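PDB 4BQ2: B-agarase from Saccharophagus degradans, which hydrolyses beta-1,4 linkages of agarose as a family 50 glycoside hydrolase, acting as an exo-beta-agarase. Local coordinates for residues A[374-378]-A[379-383]. Numbering follows the deposited sequence.
Sequences EAYSF and YSANL
With chi1 at 178°, Ser-377 swings OG away from its own N to the N-terminal end of the helix, where it accepts the N-H of Ser-380; Tyr-376, likewise extended at chi1 -171°, sends its ring forward along the chain to Ala-381. The Ser-377 OG to Ser-380 N bond is 3.1 Å long and nearly straight, 161° at the hydrogen. This hydroxyl also hydrogen-bonds Ser-294 OG, so two partners grip it in a buried setting. Tyr-376 meets the methyl of Ala-381 obliquely, Tyr-376 OH to Ala-381 CB 3.3 Å, while its OH is hydrogen-bonded to Leu-355 O. The arrangement is a serine N-cap at the junction where strand 373-376, an inner strand of a four-stranded antiparallel sheet, gives way to helix 378-387. Helical bonding starts at the cap residue itself: Ala-381 N reaches Ser-377 O at 3.1 Å, and Asn-382 N reaches Phe-378 O at 2.8 Å. Tyr-376 CD2 sits over the centre of the Phe-378 ring, 3.6 Å above its plane, whereas CG of Phe-378 lies in plane at the edge of the tyrosine ring. On the helix side, Ser-380 OG bonds His-358 ND1, and the amide nitrogen ND2 of Asn-382 is hydrogen-bonded to the carbonyl oxygens of Val-723 and Phe-207.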
loop_
_atom_site.group_PDB
_atom_site.type_symbol
_atom_site.label_atom_id
_atom_site.label_comp_id
_atom_site.label_asym_id
_atom_site.label_seq_id
_atom_site.Cartn_x
_atom_site.Cartn_y
_atom_site.Cartn_z
ATOM N N GLU A 374 10.000 -11.342 -18.884
ATOM C CA GLU A 374 10.267 -12.493 -18.053
ATOM C C GLU A 374 10.481 -12.016 -16.607
ATOM O O GLU A 374 11.029 -10.930 -16.350
ATOM C CB GLU A 374 11.480 -13.257 -18.598
ATOM C CG GLU A 374 11.983 -14.387 -17.703
ATOM C CD GLU A 374 13.376 -14.848 -18.094
ATOM O OE1 GLU A 374 14.368 -14.257 -17.588
ATOM O OE2 GLU A 374 13.472 -15.807 -18.897
ATOM N N ALA A 375 9.966 -12.805 -15.667
ATOM C CA ALA A 375 10.161 -12.542 -14.253
ATOM C C ALA A 375 10.557 -13.859 -13.556
ATOM O O ALA A 375 10.395 -14.941 -14.135
ATOM C CB ALA A 375 8.901 -11.909 -13.662
ATOM N N TYR A 376 11.144 -13.784 -12.368
ATOM C CA TYR A 376 11.474 -15.003 -11.641
ATOM C C TYR A 376 11.002 -14.861 -10.209
ATOM O O TYR A 376 11.128 -13.786 -9.615
ATOM C CB TYR A 376 12.985 -15.317 -11.695
ATOM C CG TYR A 376 13.371 -16.689 -11.134
ATOM C CD1 TYR A 376 13.206 -17.835 -11.905
ATOM C CD2 TYR A 376 13.893 -16.825 -9.845
ATOM C CE1 TYR A 376 13.554 -19.092 -11.427
ATOM C CE2 TYR A 376 14.238 -18.080 -9.343
ATOM C CZ TYR A 376 14.074 -19.213 -10.158
ATOM O OH TYR A 376 14.399 -20.482 -9.709
ATOM N N SER A 377 10.402 -15.927 -9.683
ATOM C CA SER A 377 9.977 -15.961 -8.288
ATOM C C SER A 377 10.968 -16.751 -7.440
ATOM O O SER A 377 10.922 -17.993 -7.390
ATOM C CB SER A 377 8.555 -16.554 -8.142
ATOM O OG SER A 377 8.241 -16.597 -6.750
ATOM N N PHE A 378 11.866 -16.034 -6.776
ATOM C CA PHE A 378 12.795 -16.657 -5.844
ATOM C C PHE A 378 12.063 -17.329 -4.663
ATOM O O PHE A 378 12.453 -18.420 -4.222
ATOM C CB PHE A 378 13.828 -15.646 -5.361
ATOM C CG PHE A 378 14.829 -15.285 -6.419
ATOM C CD1 PHE A 378 15.950 -16.099 -6.641
ATOM C CD2 PHE A 378 14.649 -14.146 -7.207
ATOM C CE1 PHE A 378 16.869 -15.760 -7.642
ATOM C CE2 PHE A 378 15.567 -13.812 -8.194
ATOM C CZ PHE A 378 16.667 -14.622 -8.410
ATOM N N TYR A 379 11.008 -16.689 -4.171
ATOM C CA TYR A 379 10.188 -17.295 -3.092
ATOM C C TYR A 379 9.658 -18.679 -3.517
ATOM O O TYR A 379 9.791 -19.662 -2.785
ATOM C CB TYR A 379 9.028 -16.350 -2.685
ATOM C CG TYR A 379 8.181 -16.857 -1.536
ATOM C CD1 TYR A 379 8.553 -16.636 -0.220
ATOM C CD2 TYR A 379 6.995 -17.559 -1.772
ATOM C CE1 TYR A 379 7.782 -17.099 0.838
ATOM C CE2 TYR A 379 6.215 -18.033 -0.719
ATOM C CZ TYR A 379 6.622 -17.800 0.583
ATOM O OH TYR A 379 5.850 -18.267 1.620
ATOM N N SER A 380 9.059 -18.757 -4.698
ATOM C CA SER A 380 8.551 -20.042 -5.208
ATOM C C SER A 380 9.678 -21.090 -5.319
ATOM O O SER A 380 9.512 -22.259 -4.887
ATOM C CB SER A 380 7.844 -19.837 -6.549
ATOM O OG SER A 380 7.158 -21.013 -6.941
ATOM N N ALA A 381 10.837 -20.655 -5.822
ATOM C CA ALA A 381 12.005 -21.521 -5.934
ATOM C C ALA A 381 12.408 -22.006 -4.543
ATOM O O ALA A 381 12.708 -23.168 -4.361
ATOM C CB ALA A 381 13.160 -20.787 -6.648
ATOM N N ASN A 382 12.363 -21.126 -3.548
ATOM C CA ASN A 382 12.730 -21.524 -2.193
ATOM C C ASN A 382 11.725 -22.510 -1.586
ATOM O O ASN A 382 12.107 -23.351 -0.773
ATOM C CB ASN A 382 12.951 -20.284 -1.288
ATOM C CG ASN A 382 14.208 -19.498 -1.664
ATOM O OD1 ASN A 382 15.195 -20.078 -2.160
ATOM N ND2 ASN A 382 14.183 -18.173 -1.452
ATOM N N LEU A 383 10.443 -22.396 -1.955
ATOM C CA LEU A 383 9.489 -23.426 -1.542
ATOM C C LEU A 383 9.937 -24.797 -2.093
ATOM O O LEU A 383 9.938 -25.784 -1.366
ATOM C CB LEU A 383 8.081 -23.121 -2.026
ATOM C CG LEU A 383 7.447 -21.832 -1.470
ATOM C CD1 LEU A 383 6.029 -21.744 -1.992
ATOM C CD2 LEU A 383 7.468 -21.803 0.056
#